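Local coordinates for ferric vibriobactin ABC transporter, periplasmic ferric vibriobactin-binding protein (Vibrio cholerae, PDB 3R5T), which binds ferric vibriobactin in the periplasm, as a siderophore-binding protein, and probably delivers it to an ABC transporter for iron uptake, at residues A[155-166]-A[191-199]; A[9-20]-A[108-117]. All coordinates share one frame; numbering follows the deposited sequence. Where two conformers were deposited one is given.

Contact 1. Residues A[155-166]-A[191-199]; sequences RDVLDLPKGRAN and QSVGVVLEE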
loop_
_atom_site.group_PDB
_atom_site.type_symbol
_atom_site.label_atom_id
_atom_site.label_comp_id
_atom_site.label_asym_id
_atom_site.label_seq_id
_atom_site.Cartn_x
_atom_site.Cartn_y
_atom_site.Cartn_z
ATOM N N ARG A 155 19.238 -5.765 0.345
ATOM C CA ARG A 155 19.907 -4.615 -0.251
ATOM C C ARG A 155 21.352 -4.953 -0.620
ATOM O O ARG A 155 21.861 -4.507 -1.653
ATOM C CB ARG A 155 19.855 -3.429 0.721
ATOM C CG ARG A 155 20.427 -2.135 0.175
ATOM C CD ARG A 155 20.060 -0.972 1.085
ATOM N NE ARG A 155 20.727 -1.062 2.381
ATOM C CZ ARG A 155 20.111 -1.286 3.539
ATOM N NH1 ARG A 155 18.793 -1.450 3.588
ATOM N NH2 ARG A 155 20.825 -1.342 4.656
ATOM N N ASP A 156 21.994 -5.758 0.226
ATOM C CA ASP A 156 23.398 -6.144 0.054
ATOM C C ASP A 156 23.674 -7.189 -1.025
ATOM O O ASP A 156 24.829 -7.409 -1.389
ATOM C CB ASP A 156 23.966 -6.659 1.381
ATOM C CG ASP A 156 24.250 -5.551 2.364
ATOM O OD1 ASP A 156 24.351 -4.381 1.932
ATOM O OD2 ASP A 156 24.395 -5.863 3.570
ATOM N N VAL A 157 22.636 -7.856 -1.516
ATOM C CA VAL A 157 22.830 -8.881 -2.544
ATOM C C VAL A 157 22.227 -8.536 -3.910
ATOM O O VAL A 157 22.515 -9.209 -4.902
ATOM C CB VAL A 157 22.289 -10.263 -2.100
ATOM C CG1 VAL A 157 22.949 -10.711 -0.802
ATOM C CG2 VAL A 157 20.768 -10.226 -1.967
ATOM N N LEU A 158 21.396 -7.503 -3.981
ATOM C CA LEU A 158 20.826 -7.130 -5.271
ATOM C C LEU A 158 21.850 -6.444 -6.161
ATOM O O LEU A 158 22.619 -5.590 -5.715
ATOM C CB LEU A 158 19.615 -6.206 -5.108
ATOM C CG LEU A 158 18.398 -6.704 -4.332
ATOM C CD1 LEU A 158 17.333 -5.629 -4.324
ATOM C CD2 LEU A 158 17.863 -7.994 -4.922
ATOM N N ASP A 159 21.874 -6.856 -7.420
ATOM C CA ASP A 159 22.635 -6.153 -8.437
ATOM C C ASP A 159 21.644 -5.420 -9.332
ATOM O O ASP A 159 21.265 -5.921 -10.389
ATOM C CB ASP A 159 23.484 -7.130 -9.256
ATOM C CG ASP A 159 24.725 -7.602 -8.513
ATOM O OD1 ASP A 159 25.253 -8.677 -8.866
ATOM O OD2 ASP A 159 25.178 -6.903 -7.581
ATOM N N LEU A 160 21.216 -4.243 -8.886
ATOM C CA LEU A 160 20.235 -3.459 -9.620
ATOM C C LEU A 160 20.845 -2.826 -10.860
ATOM O O LEU A 160 22.056 -2.593 -10.915
ATOM C CB LEU A 160 19.659 -2.366 -8.723
ATOM C CG LEU A 160 18.865 -2.842 -7.506
ATOM C CD1 LEU A 160 18.672 -1.690 -6.519
ATOM C CD2 LEU A 160 17.519 -3.450 -7.939
ATOM N N PRO A 161 20.002 -2.532 -11.860
ATOM C CA PRO A 161 20.478 -1.819 -13.046
ATOM C C PRO A 161 21.073 -0.485 -12.626
ATOM O O PRO A 161 20.685 0.066 -11.595
ATOM C CB PRO A 161 19.189 -1.595 -13.857
ATOM C CG PRO A 161 18.264 -2.656 -13.390
ATOM C CD PRO A 161 18.552 -2.798 -11.927
ATOM N N LYS A 162 22.015 0.025 -13.410
ATOM C CA LYS A 162 22.596 1.328 -13.131
ATOM C C LYS A 162 21.547 2.422 -13.256
ATOM O O LYS A 162 20.605 2.300 -14.042
ATOM C CB LYS A 162 23.760 1.605 -14.081
ATOM C CG LYS A 162 24.795 0.496 -14.105
ATOM C CD LYS A 162 25.268 0.162 -12.698
ATOM C CE LYS A 162 26.252 -0.999 -12.705
ATOM N NZ LYS A 162 26.733 -1.329 -11.331
ATOM N N GLY A 163 21.702 3.482 -12.473
ATOM C CA GLY A 163 20.844 4.647 -12.598
ATOM C C GLY A 163 19.643 4.613 -11.673
ATOM O O GLY A 163 19.756 4.215 -10.518
ATOM N N ARG A 164 18.490 5.028 -12.193
ATOM C CA ARG A 164 17.297 5.196 -11.378
ATOM C C ARG A 164 16.126 4.414 -11.946
ATOM O O ARG A 164 16.200 3.890 -13.057
ATOM C CB ARG A 164 16.906 6.671 -11.313
ATOM C CG ARG A 164 18.065 7.585 -10.910
ATOM C CD ARG A 164 17.574 9.010 -10.724
ATOM N NE ARG A 164 17.169 9.622 -11.985
ATOM C CZ ARG A 164 16.337 10.656 -12.062
ATOM N NH1 ARG A 164 16.006 11.159 -13.242
ATOM N NH2 ARG A 164 15.836 11.184 -10.954
ATOM N N ALA A 165 15.063 4.339 -11.158
ATOM C CA ALA A 165 13.836 3.677 -11.592
ATOM C C ALA A 165 12.630 4.542 -11.306
ATOM O O ALA A 165 12.606 5.287 -10.332
ATOM C CB ALA A 165 13.680 2.330 -10.892
ATOM N N ASN A 166 11.605 4.422 -12.151
ATOM C CA ASN A 166 10.298 4.978 -11.812
ATOM C C ASN A 166 9.293 3.855 -11.556
ATOM O O ASN A 166 9.550 2.701 -11.878
ATOM C CB ASN A 166 9.772 5.945 -12.891
ATOM C CG ASN A 166 9.906 5.400 -14.280
ATOM O OD1 ASN A 166 9.493 4.273 -14.565
ATOM N ND2 ASN A 166 10.491 6.204 -15.177
ATOM N N GLN A 191 13.244 2.069 -2.392
ATOM C CA GLN A 191 14.396 2.808 -1.877
ATOM C C GLN A 191 15.129 1.997 -0.814
ATOM O O GLN A 191 16.368 2.029 -0.734
ATOM C CB GLN A 191 13.951 4.130 -1.251
ATOM C CG GLN A 191 13.398 5.170 -2.200
ATOM C CD GLN A 191 12.719 6.304 -1.449
ATOM O OE1 GLN A 191 13.145 6.675 -0.349
ATOM N NE2 GLN A 191 11.650 6.850 -2.030
ATOM N N SER A 192 14.358 1.289 0.019
ATOM C CA SER A 192 14.932 0.548 1.149
ATOM C C SER A 192 15.845 -0.601 0.737
ATOM O O SER A 192 16.699 -1.016 1.525
ATOM C CB SER A 192 13.850 0.050 2.113
ATOM O OG SER A 192 13.158 -1.070 1.595
ATOM N N VAL A 193 15.675 -1.112 -0.482
ATOM C CA VAL A 193 16.596 -2.119 -0.990
ATOM C C VAL A 193 17.574 -1.567 -2.027
ATOM O O VAL A 193 18.153 -2.327 -2.803
ATOM C CB VAL A 193 15.860 -3.347 -1.533
ATOM C CG1 VAL A 193 15.112 -4.047 -0.394
ATOM C CG2 VAL A 193 14.902 -2.956 -2.662
ATOM N N GLY A 194 17.729 -0.245 -2.042
ATOM C CA GLY A 194 18.787 0.396 -2.808
ATOM C C GLY A 194 18.406 0.997 -4.150
ATOM O O GLY A 194 19.278 1.476 -4.877
ATOM N N VAL A 195 17.120 0.956 -4.497
ATOM C CA VAL A 195 16.678 1.592 -5.727
ATOM C C VAL A 195 16.689 3.103 -5.558
ATOM O O VAL A 195 16.311 3.612 -4.508
ATOM C CB VAL A 195 15.235 1.153 -6.109
ATOM C CG1 VAL A 195 14.813 1.828 -7.403
ATOM C CG2 VAL A 195 15.176 -0.364 -6.242
ATOM N N VAL A 196 17.127 3.809 -6.595
ATOM C CA VAL A 196 17.089 5.266 -6.605
ATOM C C VAL A 196 15.904 5.679 -7.470
ATOM O O VAL A 196 15.830 5.315 -8.657
ATOM C CB VAL A 196 18.398 5.859 -7.149
ATOM C CG1 VAL A 196 18.305 7.367 -7.172
ATOM C CG2 VAL A 196 19.603 5.378 -6.314
ATOM N N LEU A 197 15.001 6.454 -6.885
ATOM C CA LEU A 197 13.702 6.737 -7.510
ATOM C C LEU A 197 13.653 8.049 -8.274
ATOM O O LEU A 197 14.151 9.070 -7.797
ATOM C CB LEU A 197 12.585 6.731 -6.459
ATOM C CG LEU A 197 12.049 5.366 -6.012
ATOM C CD1 LEU A 197 11.470 4.606 -7.196
ATOM C CD2 LEU A 197 13.145 4.558 -5.334
ATOM N N GLU A 198 13.054 8.013 -9.465
ATOM C CA GLU A 198 12.727 9.234 -10.194
ATOM C C GLU A 198 11.391 9.767 -9.671
ATOM O O GLU A 198 10.430 9.003 -9.479
ATOM C CB GLU A 198 12.638 8.975 -11.697
ATOM C CG GLU A 198 12.005 10.127 -12.488
ATOM C CD GLU A 198 11.912 9.825 -13.981
ATOM O OE1 GLU A 198 11.911 8.638 -14.343
ATOM O OE2 GLU A 198 11.875 10.772 -14.783
ATOM N N GLU A 199 11.335 11.071 -9.438
ATOM C CA GLU A 199 10.100 11.733 -9.028
ATOM C C GLU A 199 9.449 12.364 -10.254
ATOM O O GLU A 199 10.121 13.003 -11.058
ATOM C CB GLU A 199 10.383 12.813 -7.974
ATOM C CG GLU A 199 9.170 13.653 -7.525
ATOM C CD GLU A 199 8.354 13.004 -6.397
ATOM O OE1 GLU A 199 7.459 13.667 -5.839
ATOM O OE2 GLU A 199 8.602 11.837 -6.066
HETATM O O HOH W 1 20.817 -2.863 -3.713
HETATM O O HOH W 2 18.287 2.454 -8.937
HETATM O O HOH W 3 13.494 12.726 -9.961
HETATM O O HOH W 4 13.854 12.755 -14.098
#
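Asn166 and Glu198 run alongside each other in the same direction, their amide and carboxylate planes 29° apart. Asn166 ND2 donates to Glu198 OE1 at 2.9 Å, the oxygen lying close to the amide plane. Thr230 takes up the other end of the amide, while Ala227 N also binds OE1 and Gln226 N binds OE2, which probably stabilises the buried carboxylate in its charged form. Arg164 crosses Glu198 at about a right angle: its guanidinium lays one face over Glu198 CB, and a water bridges Arg164 NH1 to Glu198 OE2. The backbones of Ala165 and Leu197 form a single beta bridge, made by Ala165 N to Val196 O (2.8 Å) and Glu198 N to Ala165 O (2.9 Å), which ties strand 165-169, in the mixed sheet, to the segment leaving helix 185-192. That helix ends in a Schellman motif with Gly194, at positive phi, as its C-prime residue. In Arg155, chi1 (-176°) lays CG on the Val193 carbonyl carbon, and a bend at chi3 (68°) turns NH1 to Ser192 O at 3.0 Å, the oxygen sitting at the guanidinium edge. Leu160 CD1 packs on Val195 CG2 (3.7 Å), and the other branch of Val195, CG1, meets Ala165 CB.

Contact 2. Residues A[9-20]-A[108-117]; sequences FQNADGSITTIP and QAIAPTILVD. With EDO (1,2-ethanediol), chain E; MOH (methanol), chain D.
Thr17 OG1 is gripped from two directions: it donates to Thr113 O at 2.7 Å and accepts from Asn11 ND2 at 2.9 Å, an almost straight bond in the amide plane. The same Asn11 amide turns OD1 to Leu115 N (2.9 Å), which approaches from above the carbonyl plane, and its ND2 also reaches Ser15 OG. These bonds fix the amide's rotation and spread one buried side chain over both segments. Beside it, Ala12 N binds Leu115 O, and Leu115 CD2 abuts the Asp13 carboxylate, the two side chains nearly perpendicular. Asp13 OD1 takes both Ser15 N, closing an Asx turn, and Ser15 OG, in the turn that joins strands 7-10 and 16-19. With CG anti to the backbone N (chi1 -178°), the Phe9 ring swings toward strand 113-116, where Ile114 CD1 stands over one face in a CH-pi contact, 4.1 Å from the centroid, while Val116 CG1 touches the rim at CZ (3.8 Å). Farther along, Pro20 CD rests on Pro112 CG. The hairpin thus packs across strand 113-116, an outermost strand of the parallel sheet, which pairs with strand 89-93, and helix 123-134 closes over Phe9, Ile114 and Val116 through Gln129 and Ala133.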
loop_
_atom_site.group_PDB
_atom_site.type_symbol
_atom_site.label_atom_id
_atom_site.label_comp_id
_atom_site.label_asym_id
_atom_site.label_seq_id
_atom_site.Cartn_x
_atom_site.Cartn_y
_atom_site.Cartn_z
ATOM N N PHE A 9 -6.026 9.342 20.329
ATOM C CA PHE A 9 -5.438 9.102 19.023
ATOM C C PHE A 9 -5.619 10.350 18.166
ATOM O O PHE A 9 -6.739 10.887 18.066
ATOM C CB PHE A 9 -6.123 7.900 18.353
ATOM C CG PHE A 9 -5.542 7.545 17.011
ATOM C CD1 PHE A 9 -4.452 6.689 16.922
ATOM C CD2 PHE A 9 -6.074 8.085 15.843
ATOM C CE1 PHE A 9 -3.912 6.362 15.679
ATOM C CE2 PHE A 9 -5.532 7.771 14.608
ATOM C CZ PHE A 9 -4.439 6.912 14.526
ATOM N N GLN A 10 -4.537 10.798 17.538
ATOM C CA GLN A 10 -4.590 11.937 16.635
ATOM C C GLN A 10 -4.928 11.501 15.216
ATOM O O GLN A 10 -4.164 10.777 14.565
ATOM C CB GLN A 10 -3.269 12.713 16.670
ATOM C CG GLN A 10 -2.995 13.385 18.020
ATOM C CD GLN A 10 -1.648 14.079 18.068
ATOM O OE1 GLN A 10 -0.651 13.562 17.558
ATOM N NE2 GLN A 10 -1.605 15.253 18.694
ATOM N N ASN A 11 -6.104 11.927 14.754
ATOM C CA ASN A 11 -6.607 11.591 13.419
ATOM C C ASN A 11 -5.985 12.454 12.335
ATOM O O ASN A 11 -5.493 13.553 12.605
ATOM C CB ASN A 11 -8.129 11.740 13.389
ATOM C CG ASN A 11 -8.826 10.782 14.331
ATOM O OD1 ASN A 11 -8.564 9.580 14.314
ATOM N ND2 ASN A 11 -9.705 11.307 15.169
ATOM N N ALA A 12 -6.007 11.958 11.098
ATOM C CA ALA A 12 -5.356 12.650 9.989
ATOM C C ALA A 12 -5.988 13.994 9.654
ATOM O O ALA A 12 -5.383 14.784 8.938
ATOM C CB ALA A 12 -5.304 11.761 8.743
ATOM N N ASP A 13 -7.202 14.248 10.142
ATOM C CA ASP A 13 -7.888 15.516 9.856
ATOM C C ASP A 13 -7.713 16.540 10.979
ATOM O O ASP A 13 -8.377 17.586 11.003
ATOM C CB ASP A 13 -9.382 15.283 9.583
ATOM C CG ASP A 13 -10.106 14.714 10.780
ATOM O OD1 ASP A 13 -9.431 14.343 11.763
ATOM O OD2 ASP A 13 -11.350 14.624 10.739
ATOM N N GLY A 14 -6.822 16.227 11.912
ATOM C CA GLY A 14 -6.549 17.110 13.032
ATOM C C GLY A 14 -7.443 16.869 14.232
ATOM O O GLY A 14 -7.167 17.368 15.321
ATOM N N SER A 15 -8.516 16.108 14.048
ATOM C CA SER A 15 -9.378 15.750 15.167
ATOM C C SER A 15 -8.699 14.713 16.049
ATOM O O SER A 15 -7.665 14.149 15.685
ATOM C CB SER A 15 -10.726 15.212 14.680
ATOM O OG SER A 15 -10.572 13.980 13.988
ATOM N N ILE A 16 -9.290 14.465 17.210
ATOM C CA ILE A 16 -8.819 13.410 18.097
ATOM C C ILE A 16 -9.942 12.436 18.437
ATOM O O ILE A 16 -11.127 12.780 18.384
ATOM C CB ILE A 16 -8.189 13.961 19.402
ATOM C CG1 ILE A 16 -9.214 14.772 20.209
ATOM C CG2 ILE A 16 -6.954 14.782 19.075
ATOM C CD1 ILE A 16 -8.711 15.170 21.607
ATOM N N THR A 17 -9.561 11.214 18.777
ATOM C CA THR A 17 -10.509 10.205 19.223
ATOM C C THR A 17 -9.995 9.588 20.500
ATOM O O THR A 17 -8.855 9.143 20.559
ATOM C CB THR A 17 -10.691 9.078 18.175
ATOM O OG1 THR A 17 -11.262 9.632 16.991
ATOM C CG2 THR A 17 -11.586 7.966 18.708
ATOM N N THR A 18 -10.823 9.583 21.535
ATOM C CA THR A 18 -10.455 8.885 22.749
ATOM C C THR A 18 -10.868 7.429 22.648
ATOM O O THR A 18 -12.031 7.089 22.395
ATOM C CB THR A 18 -11.066 9.548 23.992
ATOM O OG1 THR A 18 -10.552 10.874 24.098
ATOM C CG2 THR A 18 -10.716 8.773 25.257
ATOM N N ILE A 19 -9.883 6.560 22.800
ATOM C CA ILE A 19 -10.128 5.135 22.824
ATOM C C ILE A 19 -10.140 4.686 24.278
ATOM O O ILE A 19 -9.116 4.691 24.958
ATOM C CB ILE A 19 -9.063 4.394 22.003
ATOM C CG1 ILE A 19 -8.960 4.997 20.596
ATOM C CG2 ILE A 19 -9.371 2.920 21.942
ATOM C CD1 ILE A 19 -7.828 4.417 19.772
ATOM N N PRO A 20 -11.324 4.335 24.776
ATOM C CA PRO A 20 -11.549 4.116 26.213
ATOM C C PRO A 20 -10.844 2.884 26.760
ATOM O O PRO A 20 -10.401 2.874 27.910
ATOM C CB PRO A 20 -13.072 3.920 26.306
ATOM C CG PRO A 20 -13.621 4.482 25.031
ATOM C CD PRO A 20 -12.570 4.281 23.993
ATOM N N GLN A 108 -18.876 7.032 14.407
ATOM C CA GLN A 108 -18.482 7.367 15.774
ATOM C C GLN A 108 -19.644 7.179 16.752
ATOM O O GLN A 108 -19.429 6.970 17.945
ATOM C CB GLN A 108 -17.912 8.790 15.829
ATOM C CG GLN A 108 -17.515 9.285 17.224
ATOM C CD GLN A 108 -16.320 8.555 17.826
ATOM O OE1 GLN A 108 -15.338 8.231 17.142
ATOM N NE2 GLN A 108 -16.391 8.316 19.132
ATOM N N ALA A 109 -20.875 7.245 16.248
ATOM C CA ALA A 109 -22.051 6.984 17.075
ATOM C C ALA A 109 -22.089 5.529 17.518
ATOM O O ALA A 109 -22.772 5.185 18.491
ATOM C CB ALA A 109 -23.332 7.347 16.314
ATOM N N ILE A 110 -21.366 4.676 16.799
ATOM C CA ILE A 110 -21.347 3.241 17.062
ATOM C C ILE A 110 -20.178 2.794 17.930
ATOM O O ILE A 110 -20.351 2.005 18.855
ATOM C CB ILE A 110 -21.298 2.435 15.745
ATOM C CG1 ILE A 110 -22.381 2.926 14.776
ATOM C CG2 ILE A 110 -21.424 0.942 16.039
ATOM C CD1 ILE A 110 -22.389 2.211 13.428
ATOM N N ALA A 111 -18.991 3.305 17.618
ATOM C CA ALA A 111 -17.770 2.969 18.355
ATOM C C ALA A 111 -16.700 4.018 18.088
ATOM O O ALA A 111 -16.783 4.767 17.110
ATOM C CB ALA A 111 -17.262 1.577 17.950
ATOM N N PRO A 112 -15.665 4.064 18.940
ATOM C CA PRO A 112 -14.548 4.980 18.688
ATOM C C PRO A 112 -14.037 4.791 17.267
ATOM O O PRO A 112 -13.731 3.669 16.858
ATOM C CB PRO A 112 -13.493 4.533 19.702
ATOM C CG PRO A 112 -14.315 3.985 20.857
ATOM C CD PRO A 112 -15.485 3.292 20.188
ATOM N N THR A 113 -13.956 5.881 16.518
ATOM C CA THR A 113 -13.608 5.834 15.102
ATOM C C THR A 113 -12.363 6.678 14.845
ATOM O O THR A 113 -12.305 7.839 15.247
ATOM C CB THR A 113 -14.808 6.326 14.257
ATOM O OG1 THR A 113 -15.909 5.446 14.483
ATOM C CG2 THR A 113 -14.493 6.328 12.767
ATOM N N ILE A 114 -11.370 6.076 14.197
ATOM C CA ILE A 114 -10.116 6.765 13.891
ATOM C C ILE A 114 -9.881 6.887 12.385
ATOM O O ILE A 114 -10.408 6.095 11.590
ATOM C CB ILE A 114 -8.905 6.106 14.593
ATOM C CG1 ILE A 114 -8.646 4.678 14.058
ATOM C CG2 ILE A 114 -9.096 6.167 16.118
ATOM C CD1 ILE A 114 -7.290 4.096 14.521
ATOM N N LEU A 115 -9.094 7.892 12.016
ATOM C CA LEU A 115 -8.881 8.261 10.619
ATOM C C LEU A 115 -7.375 8.369 10.342
ATOM O O LEU A 115 -6.667 9.155 10.990
ATOM C CB LEU A 115 -9.575 9.600 10.360
ATOM C CG LEU A 115 -9.407 10.296 9.016
ATOM C CD1 LEU A 115 -9.981 9.446 7.892
ATOM C CD2 LEU A 115 -10.045 11.675 9.033
ATOM N N VAL A 116 -6.907 7.573 9.375
ATOM C CA VAL A 116 -5.498 7.491 9.007
ATOM C C VAL A 116 -5.347 7.705 7.506
ATOM O O VAL A 116 -6.256 7.427 6.720
ATOM C CB VAL A 116 -4.875 6.123 9.412
ATOM C CG1 VAL A 116 -4.922 5.956 10.930
ATOM C CG2 VAL A 116 -5.592 4.959 8.709
ATOM N N ASP A 117 -4.200 8.238 7.108
ATOM C CA ASP A 117 -3.899 8.433 5.701
ATOM C C ASP A 117 -2.755 7.510 5.326
ATOM O O ASP A 117 -1.628 7.671 5.813
ATOM C CB ASP A 117 -3.532 9.890 5.442
ATOM C CG ASP A 117 -3.380 10.204 3.960
ATOM O OD1 ASP A 117 -3.457 9.269 3.130
ATOM O OD2 ASP A 117 -3.182 11.395 3.647
HETATM C C1 EDO E . -1.408 7.744 18.969
HETATM O O1 EDO E . -2.406 7.442 19.963
HETATM C C2 EDO E . -1.943 8.776 17.972
HETATM O O2 EDO E . -2.013 10.072 18.571
HETATM C C MOH D . -2.584 10.107 9.177
HETATM O O MOH D . -2.282 8.719 9.056
HETATM O O HOH W 5 -14.387 7.516 21.286
#

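How the contacts relate
Contact 2 closes before contact 1 opens along the chain, and the two lie on opposite sides of the chain's centre, with their centres 37 Å apart and nearest atoms about 14 Å apart. They share no sheet: 9-20 with 108-117 adds a hairpin to the edge of the parallel sheet, whereas 155-166 with 191-199 leads into the mixed sheet containing strand 165-169. Helix 137-155 leads from the first lobe and ends at Arg155, where contact 1 begins, consistent with the helical link between lobes in this binding-protein family. Each contact thus lies in a different lobe, with ferric vibriobactin between them; segment 108-117 ends nearer the ligand, at Asp117, than contact 1 comes with Asn166.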